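Local coordinates for protein beta-L-arabinobiosidase (Bacteroides thetaiotaomicron, PDB 5MQR) that probably hydrolyses glycosidic linkages of complex plant pectin, acting as a beta-L-arabinobiosidase and perhaps as a sialidase-like enzyme, at residues S468-A479 against Y602-D613; N495-E503 against F557-E565. All coordinates share one frame; numbering follows the deposited sequence.

Contact 1: residues S468-A479 against Y602-D613; sequences SKELKVSFDLSA and YRIANVKTSSTD
Asp613 takes the start of strand 470-479 in a two-pronged grip: its OD2 accepts the backbone N of Lys469 through the syn lone pair at 2.9 Å, and its OD1 receives the N of Glu470, also on the syn side, at 2.9 Å. Two residues earlier, Ser611 swings its OG anti to its own N (chi1 -178°), where it donates to Glu470 O at 2.6 Å, in the carbonyl plane, and accepts the N of Asp613 in an ST turn.

From there the backbones pair antiparallel, with two N-H...O bonds at each of Lys472-Ser610, Ser474-Lys608, Asp476-Ala605 and Ser478-Arg603. The register slips by one opposite Phe475, where Asn606 and Val607 form a beta bulge.

At the bulge, Asn606 ND2 reaches Asp476 OD2 at 2.9 Å, with the amide and carboxylate planes perpendicular. Asp476 OD1 is held by His531 of the next strand, so this one carboxylate joins strands on both flanks. A water bonded to Ser474 OG also donates to Asn606 O at 2.7 Å.

Apolar contacts gather on the opposite face. Val473 CG2 lies alongside Thr609 CG2 at 4.0 Å, Leu477 CD1 approaches Ile604 CG2 obliquely, and Phe475 CB meets Val607 CG2. Phe569 makes an edge-to-face contact with the Phe475 ring. One face mainly apolar and packed on strand 564-570, the other mainly polar, is consistent with a two-sheet sandwich; segment 468-479 falls in the sialidase-like carbohydrate-binding family region.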
loop_
_atom_site.group_PDB
_atom_site.type_symbol
_atom_site.label_atom_id
_atom_site.label_comp_id
_atom_site.label_asym_id
_atom_site.label_seq_id
_atom_site.Cartn_x
_atom_site.Cartn_y
_atom_site.Cartn_z
ATOM N N SER A 468 -3.163 14.292 6.481
ATOM C CA SER A 468 -4.312 15.154 6.254
ATOM C C SER A 468 -4.018 16.620 6.604
ATOM O O SER A 468 -3.345 16.917 7.601
ATOM C CB SER A 468 -5.508 14.649 7.081
ATOM O OG SER A 468 -5.861 13.294 6.757
ATOM N N LYS A 469 -4.548 17.528 5.781
ATOM C CA LYS A 469 -4.411 18.975 5.970
ATOM C C LYS A 469 -5.567 19.502 6.789
ATOM O O LYS A 469 -5.353 20.278 7.712
ATOM C CB LYS A 469 -4.349 19.706 4.626
ATOM C CG LYS A 469 -3.195 19.283 3.744
ATOM C CD LYS A 469 -3.278 19.885 2.337
ATOM C CE LYS A 469 -2.406 19.099 1.334
ATOM N NZ LYS A 469 -2.727 19.338 -0.123
ATOM N N GLU A 470 -6.784 19.093 6.422
ATOM C CA GLU A 470 -7.987 19.305 7.230
ATOM C C GLU A 470 -8.335 17.966 7.888
ATOM O O GLU A 470 -8.443 16.934 7.201
ATOM C CB GLU A 470 -9.146 19.779 6.362
ATOM C CG GLU A 470 -8.881 21.074 5.601
ATOM C CD GLU A 470 -8.832 22.300 6.518
ATOM O OE1 GLU A 470 -9.797 22.520 7.297
ATOM O OE2 GLU A 470 -7.821 23.046 6.463
ATOM N N LEU A 471 -8.476 17.985 9.214
ATOM C CA LEU A 471 -8.679 16.774 9.987
ATOM C C LEU A 471 -9.714 16.964 11.081
ATOM O O LEU A 471 -9.648 17.943 11.845
ATOM C CB LEU A 471 -7.349 16.343 10.603
ATOM C CG LEU A 471 -7.288 15.078 11.442
ATOM C CD1 LEU A 471 -7.643 13.857 10.618
ATOM C CD2 LEU A 471 -5.896 14.910 12.014
ATOM N N LYS A 472 -10.661 16.029 11.161
ATOM C CA LYS A 472 -11.500 15.870 12.354
ATOM C C LYS A 472 -11.146 14.569 13.013
ATOM O O LYS A 472 -10.955 13.586 12.346
ATOM C CB LYS A 472 -13.004 15.898 12.067
ATOM C CG LYS A 472 -13.427 17.064 11.198
ATOM C CD LYS A 472 -14.890 17.481 11.428
ATOM C CE LYS A 472 -15.276 18.716 10.604
ATOM N NZ LYS A 472 -15.625 18.309 9.207
ATOM N N VAL A 473 -11.039 14.609 14.332
ATOM C CA VAL A 473 -10.704 13.481 15.181
ATOM C C VAL A 473 -11.739 13.463 16.281
ATOM O O VAL A 473 -11.893 14.456 16.970
ATOM C CB VAL A 473 -9.305 13.663 15.811
ATOM C CG1 VAL A 473 -8.978 12.510 16.767
ATOM C CG2 VAL A 473 -8.261 13.759 14.708
ATOM N N SER A 474 -12.463 12.369 16.453
ATOM C CA SER A 474 -13.345 12.274 17.595
ATOM C C SER A 474 -13.174 10.964 18.330
ATOM O O SER A 474 -12.724 9.970 17.768
ATOM C CB SER A 474 -14.796 12.484 17.188
ATOM O OG SER A 474 -15.183 11.458 16.319
ATOM N N PHE A 475 -13.502 10.994 19.610
ATOM C CA PHE A 475 -13.374 9.825 20.460
ATOM C C PHE A 475 -14.056 10.106 21.772
ATOM O O PHE A 475 -14.241 11.265 22.140
ATOM C CB PHE A 475 -11.890 9.430 20.694
ATOM C CG PHE A 475 -11.029 10.545 21.235
ATOM C CD1 PHE A 475 -10.902 10.740 22.607
ATOM C CD2 PHE A 475 -10.341 11.395 20.376
ATOM C CE1 PHE A 475 -10.129 11.765 23.106
ATOM C CE2 PHE A 475 -9.558 12.427 20.883
ATOM C CZ PHE A 475 -9.458 12.612 22.244
ATOM N N ASP A 476 -14.446 9.035 22.456
ATOM C CA ASP A 476 -14.944 9.116 23.822
ATOM C C ASP A 476 -13.789 8.881 24.778
ATOM O O ASP A 476 -12.955 8.026 24.542
ATOM C CB ASP A 476 -16.057 8.104 24.055
ATOM C CG ASP A 476 -17.268 8.389 23.220
ATOM O OD1 ASP A 476 -17.780 9.521 23.294
ATOM O OD2 ASP A 476 -17.714 7.498 22.475
ATOM N N LEU A 477 -13.775 9.633 25.868
ATOM C CA LEU A 477 -12.656 9.689 26.803
ATOM C C LEU A 477 -13.201 9.605 28.207
ATOM O O LEU A 477 -14.139 10.332 28.565
ATOM C CB LEU A 477 -11.936 11.027 26.652
ATOM C CG LEU A 477 -10.780 11.402 27.572
ATOM C CD1 LEU A 477 -9.602 10.450 27.440
ATOM C CD2 LEU A 477 -10.359 12.819 27.213
ATOM N N SER A 478 -12.595 8.748 29.010
ATOM C CA SER A 478 -12.899 8.660 30.440
ATOM C C SER A 478 -11.608 8.516 31.208
ATOM O O SER A 478 -10.723 7.780 30.786
ATOM C CB SER A 478 -13.774 7.449 30.712
ATOM O OG SER A 478 -14.360 7.548 31.999
ATOM N N ALA A 479 -11.510 9.208 32.331
ATOM C CA ALA A 479 -10.362 9.113 33.228
ATOM C C ALA A 479 -10.783 8.466 34.544
ATOM O O ALA A 479 -11.809 8.823 35.116
ATOM C CB ALA A 479 -9.811 10.508 33.491
ATOM N N TYR A 602 -6.688 5.707 32.045
ATOM C CA TYR A 602 -7.469 6.429 31.027
ATOM C C TYR A 602 -8.063 5.435 30.054
ATOM O O TYR A 602 -7.473 4.396 29.772
ATOM C CB TYR A 602 -6.593 7.432 30.279
ATOM C CG TYR A 602 -5.896 8.377 31.216
ATOM C CD1 TYR A 602 -6.538 9.516 31.692
ATOM C CD2 TYR A 602 -4.611 8.093 31.697
ATOM C CE1 TYR A 602 -5.909 10.376 32.591
ATOM C CE2 TYR A 602 -3.988 8.941 32.606
ATOM C CZ TYR A 602 -4.632 10.083 33.034
ATOM O OH TYR A 602 -4.001 10.920 33.912
ATOM N N ARG A 603 -9.234 5.764 29.534
ATOM C CA ARG A 603 -9.913 4.917 28.580
ATOM C C ARG A 603 -10.381 5.712 27.349
ATOM O O ARG A 603 -10.895 6.825 27.487
ATOM C CB ARG A 603 -11.111 4.301 29.249
ATOM C CG ARG A 603 -10.769 3.272 30.296
ATOM C CD ARG A 603 -12.041 2.880 31.004
ATOM N NE ARG A 603 -11.834 1.814 31.963
ATOM C CZ ARG A 603 -11.283 1.957 33.161
ATOM N NH1 ARG A 603 -10.822 3.129 33.577
ATOM N NH2 ARG A 603 -11.171 0.901 33.948
ATOM N N ILE A 604 -10.210 5.142 26.155
ATOM C CA ILE A 604 -10.777 5.744 24.944
ATOM C C ILE A 604 -11.617 4.727 24.185
ATOM O O ILE A 604 -11.418 3.526 24.306
ATOM C CB ILE A 604 -9.714 6.413 24.036
ATOM C CG1 ILE A 604 -8.653 5.410 23.590
ATOM C CG2 ILE A 604 -9.048 7.566 24.781
ATOM C CD1 ILE A 604 -7.665 5.961 22.576
ATOM N N ALA A 605 -12.585 5.246 23.441
ATOM C CA ALA A 605 -13.486 4.443 22.645
ATOM C C ALA A 605 -13.962 5.203 21.407
ATOM O O ALA A 605 -13.992 6.428 21.393
ATOM C CB ALA A 605 -14.692 4.034 23.485
ATOM N N ASN A 606 -14.359 4.450 20.386
ATOM C CA ASN A 606 -15.045 4.994 19.208
ATOM C C ASN A 606 -14.192 6.061 18.522
ATOM O O ASN A 606 -14.641 7.185 18.291
ATOM C CB ASN A 606 -16.424 5.542 19.586
ATOM C CG ASN A 606 -17.308 4.490 20.210
ATOM O OD1 ASN A 606 -17.501 3.415 19.651
ATOM N ND2 ASN A 606 -17.848 4.795 21.366
ATOM N N VAL A 607 -12.955 5.696 18.215
ATOM C CA VAL A 607 -12.017 6.634 17.672
ATOM C C VAL A 607 -12.342 6.745 16.183
ATOM O O VAL A 607 -12.279 5.740 15.478
ATOM C CB VAL A 607 -10.575 6.144 17.880
ATOM C CG1 VAL A 607 -9.598 7.114 17.244
ATOM C CG2 VAL A 607 -10.283 5.962 19.359
ATOM N N LYS A 608 -12.705 7.950 15.728
ATOM C CA LYS A 608 -12.924 8.269 14.305
ATOM C C LYS A 608 -12.062 9.430 13.831
ATOM O O LYS A 608 -11.933 10.445 14.512
ATOM C CB LYS A 608 -14.365 8.698 14.026
ATOM C CG LYS A 608 -15.440 7.726 14.445
ATOM C CD LYS A 608 -16.812 8.337 14.126
ATOM C CE LYS A 608 -17.934 7.767 14.995
ATOM N NZ LYS A 608 -18.280 6.367 14.593
ATOM N N THR A 609 -11.539 9.301 12.620
ATOM C CA THR A 609 -10.937 10.421 11.939
ATOM C C THR A 609 -11.571 10.575 10.558
ATOM O O THR A 609 -12.130 9.624 9.986
ATOM C CB THR A 609 -9.395 10.333 11.879
ATOM O OG1 THR A 609 -8.977 9.302 10.983
ATOM C CG2 THR A 609 -8.811 10.061 13.270
ATOM N N SER A 610 -11.510 11.805 10.052
ATOM C CA SER A 610 -11.910 12.095 8.672
ATOM C C SER A 610 -11.215 13.356 8.208
ATOM O O SER A 610 -10.712 14.159 9.026
ATOM C CB SER A 610 -13.429 12.264 8.565
ATOM O OG SER A 610 -13.841 13.372 9.328
ATOM N N SER A 611 -11.194 13.510 6.892
ATOM C CA SER A 611 -10.626 14.660 6.244
ATOM C C SER A 611 -11.527 15.167 5.125
ATOM O O SER A 611 -12.079 14.377 4.360
ATOM C CB SER A 611 -9.263 14.307 5.645
ATOM O OG SER A 611 -8.701 15.474 5.049
ATOM N N THR A 612 -11.639 16.489 5.031
ATOM C CA THR A 612 -12.299 17.149 3.897
ATOM C C THR A 612 -11.308 17.539 2.780
ATOM O O THR A 612 -11.693 18.277 1.877
ATOM C CB THR A 612 -13.098 18.395 4.350
ATOM O OG1 THR A 612 -12.249 19.245 5.122
ATOM C CG2 THR A 612 -14.333 17.981 5.185
ATOM N N ASP A 613 -10.059 17.051 2.829
ATOM C CA ASP A 613 -9.099 17.305 1.773
ATOM C C ASP A 613 -9.731 16.817 0.466
ATOM O O ASP A 613 -10.393 15.763 0.436
ATOM C CB ASP A 613 -7.759 16.563 1.977
ATOM C CG ASP A 613 -6.916 17.105 3.150
ATOM O OD1 ASP A 613 -7.280 18.116 3.773
ATOM O OD2 ASP A 613 -5.872 16.485 3.467
HETATM O O HOH W 1 -13.802 15.689 7.970
HETATM O O HOH W 2 -16.513 9.099 17.869
HETATM O O HOH W 3 -10.912 5.729 32.752
#

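Contact 2: residues N495-E503 against F557-E565; sequences NSIACSRLE and FYAPVATIE. With NA (sodium ion), chain I.
Cys499 sets its sulfur almost squarely over the face of the Phe557 ring, SG standing 3.9 Å from the centroid and only 9° off the normal. With chi1 at 63°, SG sits between the backbone N and the carbonyl carbon, and CB also rests over that face as a CH-pi partner. Replacing Phe557 by an alanine would probably leave Cys499 SG and CB without their aromatic floor and open a gap beside Leu536. The backbones meet through one weak bond, Tyr558 N to Cys499 O at 2.9 Å.

Tyr558 leans across Arg501 with its OH 3.5 Å from Arg501 CZ, above the centre of the guanidinium, while the two planes stand 59° apart. Arg501 NE is salt-bridged to Asp490, which probably limits how that flat group can turn, and Lys513 makes a cation-pi contact with the Tyr558 ring. Ala498 O lies over one face of this ring, toward the rim.

On the other side of the corner, Ile497 CG2 is wedged against Ala559 CB at a tight 3.5 Å and against Val561 CG1 at 3.8 Å. Asn495 OD1 binds the sodium ion at 2.5 Å; three waters, Glu494 and Gln44 complete the site. The chain turns a corner at Cys499 before running on as strand 500-503, and the loop after strand 550-556 packs over that corner, closing one side of the space between two sheets, where Leu536 of strand 530-537 meets Cys499, Phe557 and Ile564.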
loop_
_atom_site.group_PDB
_atom_site.type_symbol
_atom_site.label_atom_id
_atom_site.label_comp_id
_atom_site.label_asym_id
_atom_site.label_seq_id
_atom_site.Cartn_x
_atom_site.Cartn_y
_atom_site.Cartn_z
ATOM N N ASN A 495 7.519 13.930 10.922
ATOM C CA ASN A 495 8.787 14.180 11.592
ATOM C C ASN A 495 8.672 14.366 13.105
ATOM O O ASN A 495 9.554 14.977 13.735
ATOM C CB ASN A 495 9.478 15.370 10.925
ATOM C CG ASN A 495 9.853 15.079 9.472
ATOM O OD1 ASN A 495 10.318 13.984 9.116
ATOM N ND2 ASN A 495 9.598 16.021 8.634
ATOM N N SER A 496 7.588 13.828 13.669
ATOM C CA SER A 496 7.269 13.950 15.084
ATOM C C SER A 496 7.106 15.385 15.567
ATOM O O SER A 496 7.305 15.652 16.743
ATOM C CB SER A 496 8.321 13.212 15.940
ATOM O OG SER A 496 8.594 11.901 15.427
ATOM N N ILE A 497 6.751 16.313 14.684
ATOM C CA ILE A 497 6.352 17.641 15.132
ATOM C C ILE A 497 4.904 17.506 15.596
ATOM O O ILE A 497 4.049 17.009 14.850
ATOM C CB ILE A 497 6.437 18.725 14.031
ATOM C CG1 ILE A 497 7.819 18.764 13.363
ATOM C CG2 ILE A 497 6.045 20.081 14.607
ATOM C CD1 ILE A 497 8.958 18.702 14.346
ATOM N N ALA A 498 4.643 17.902 16.841
ATOM C CA ALA A 498 3.275 17.969 17.345
ATOM C C ALA A 498 2.796 19.377 17.060
ATOM O O ALA A 498 3.416 20.368 17.511
ATOM C CB ALA A 498 3.205 17.670 18.844
ATOM N N CYS A 499 1.704 19.477 16.309
ATOM C CA CYS A 499 1.118 20.782 16.043
ATOM C C CYS A 499 0.244 21.303 17.188
ATOM O O CYS A 499 0.066 22.517 17.366
ATOM C CB CYS A 499 0.339 20.744 14.719
ATOM S SG CYS A 499 -1.051 19.621 14.701
ATOM N N SER A 500 -0.303 20.386 17.966
ATOM C CA SER A 500 -1.076 20.759 19.138
ATOM C C SER A 500 -1.028 19.642 20.148
ATOM O O SER A 500 -0.649 18.522 19.821
ATOM C CB SER A 500 -2.534 21.053 18.754
ATOM O OG SER A 500 -3.151 21.839 19.761
ATOM N N ARG A 501 -1.421 19.964 21.375
ATOM C CA ARG A 501 -1.474 19.003 22.465
ATOM C C ARG A 501 -2.660 19.317 23.375
ATOM O O ARG A 501 -2.885 20.474 23.703
ATOM C CB ARG A 501 -0.179 19.029 23.270
ATOM C CG ARG A 501 -0.252 18.346 24.633
ATOM C CD ARG A 501 1.102 18.323 25.319
ATOM N NE ARG A 501 2.058 17.591 24.485
ATOM C CZ ARG A 501 3.368 17.823 24.393
ATOM N NH1 ARG A 501 3.961 18.768 25.126
ATOM N NH2 ARG A 501 4.098 17.085 23.557
ATOM N N LEU A 502 -3.395 18.273 23.768
ATOM C CA LEU A 502 -4.423 18.356 24.809
ATOM C C LEU A 502 -3.912 17.552 25.999
ATOM O O LEU A 502 -3.158 16.596 25.806
ATOM C CB LEU A 502 -5.773 17.813 24.321
ATOM C CG LEU A 502 -6.199 18.227 22.897
ATOM C CD1 LEU A 502 -7.454 17.480 22.457
ATOM C CD2 LEU A 502 -6.354 19.735 22.759
ATOM N N GLU A 503 -4.313 17.948 27.206
ATOM C CA GLU A 503 -3.791 17.365 28.451
ATOM C C GLU A 503 -4.889 17.191 29.473
ATOM O O GLU A 503 -5.641 18.126 29.680
ATOM C CB GLU A 503 -2.742 18.293 29.094
ATOM C CG GLU A 503 -1.324 17.778 29.075
ATOM C CD GLU A 503 -0.298 18.783 29.610
ATOM O OE1 GLU A 503 -0.668 19.612 30.463
ATOM O OE2 GLU A 503 0.887 18.731 29.174
ATOM N N PHE A 557 -2.000 26.354 16.230
ATOM C CA PHE A 557 -0.992 25.332 16.441
ATOM C C PHE A 557 0.220 25.955 17.159
ATOM O O PHE A 557 0.631 27.069 16.817
ATOM C CB PHE A 557 -0.455 24.793 15.117
ATOM C CG PHE A 557 -1.413 23.955 14.316
ATOM C CD1 PHE A 557 -2.671 23.551 14.801
ATOM C CD2 PHE A 557 -1.018 23.532 13.038
ATOM C CE1 PHE A 557 -3.510 22.771 14.024
ATOM C CE2 PHE A 557 -1.855 22.741 12.265
ATOM C CZ PHE A 557 -3.106 22.364 12.756
ATOM N N TYR A 558 0.797 25.239 18.128
ATOM C CA TYR A 558 2.046 25.696 18.716
ATOM C C TYR A 558 3.277 25.362 17.855
ATOM O O TYR A 558 4.319 25.962 18.053
ATOM C CB TYR A 558 2.194 25.267 20.180
ATOM C CG TYR A 558 2.555 23.834 20.487
ATOM C CD1 TYR A 558 3.890 23.418 20.523
ATOM C CD2 TYR A 558 1.578 22.918 20.856
ATOM C CE1 TYR A 558 4.226 22.131 20.871
ATOM C CE2 TYR A 558 1.905 21.624 21.215
ATOM C CZ TYR A 558 3.228 21.239 21.224
ATOM O OH TYR A 558 3.544 19.965 21.598
ATOM N N ALA A 559 3.109 24.458 16.877
ATOM C CA ALA A 559 4.106 24.197 15.850
ATOM C C ALA A 559 3.404 23.972 14.523
ATOM O O ALA A 559 2.417 23.251 14.469
ATOM C CB ALA A 559 4.945 22.968 16.200
ATOM N N PRO A 560 3.918 24.572 13.440
ATOM C CA PRO A 560 3.309 24.350 12.148
ATOM C C PRO A 560 3.691 22.988 11.555
ATOM O O PRO A 560 4.782 22.475 11.806
ATOM C CB PRO A 560 3.857 25.515 11.319
ATOM C CG PRO A 560 5.188 25.795 11.915
ATOM C CD PRO A 560 4.982 25.594 13.377
ATOM N N VAL A 561 2.753 22.389 10.824
ATOM C CA VAL A 561 2.998 21.158 10.060
ATOM C C VAL A 561 2.292 21.251 8.691
ATOM O O VAL A 561 1.373 22.032 8.517
ATOM C CB VAL A 561 2.505 19.901 10.798
ATOM C CG1 VAL A 561 3.220 19.711 12.119
ATOM C CG2 VAL A 561 0.987 19.946 11.004
ATOM N N ALA A 562 2.735 20.442 7.743
ATOM C CA ALA A 562 2.113 20.389 6.426
ATOM C C ALA A 562 0.854 19.530 6.501
ATOM O O ALA A 562 -0.184 19.886 5.947
ATOM C CB ALA A 562 3.076 19.821 5.376
ATOM N N THR A 563 0.981 18.376 7.141
ATOM C CA THR A 563 -0.115 17.438 7.317
ATOM C C THR A 563 0.044 16.746 8.640
ATOM O O THR A 563 1.139 16.728 9.209
ATOM C CB THR A 563 -0.115 16.329 6.261
ATOM O OG1 THR A 563 1.144 15.656 6.275
ATOM C CG2 THR A 563 -0.371 16.891 4.880
ATOM N N ILE A 564 -1.069 16.187 9.105
ATOM C CA ILE A 564 -1.131 15.430 10.333
ATOM C C ILE A 564 -1.368 13.980 9.973
ATOM O O ILE A 564 -2.308 13.669 9.232
ATOM C CB ILE A 564 -2.296 15.926 11.191
ATOM C CG1 ILE A 564 -2.075 17.398 11.544
ATOM C CG2 ILE A 564 -2.470 15.048 12.438
ATOM C CD1 ILE A 564 -3.353 18.208 11.466
ATOM N N GLU A 565 -0.531 13.100 10.495
ATOM C CA GLU A 565 -0.651 11.672 10.198
ATOM C C GLU A 565 -0.867 10.756 11.419
ATOM O O GLU A 565 -1.082 9.554 11.232
ATOM C CB GLU A 565 0.585 11.191 9.433
ATOM C CG GLU A 565 1.911 11.472 10.133
ATOM C CD GLU A 565 2.958 10.420 9.839
ATOM O OE1 GLU A 565 3.115 10.096 8.639
ATOM O OE2 GLU A 565 3.638 9.956 10.796
HETATM NA NA NA I . 10.225 11.451 9.347
HETATM O O HOH W 4 12.486 11.675 8.967
HETATM O O HOH W 5 9.564 9.499 8.990
HETATM O O HOH W 6 10.198 12.305 6.971
#

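Along the chain, 468-479 comes first, passing from the end of strand 460-468 in the mixed sheet into strand 470-479 of the eight-stranded antiparallel sheet. Segment 495-503 follows and meets 557-565 after 53 residues rich in strand, closing the inner loop of contact 2. The chain next runs through strand 564-570 into strand 600-610, whose return to 470-479 closes contact 1, so contact 2 is nested wholly inside it. Their centres are 15 Å apart, and they touch: Ser468 O probably bonds to Ile564 N at 2.8 Å within the mixed sheet, whereas Leu471 against Ile564 is packing between the two sheets.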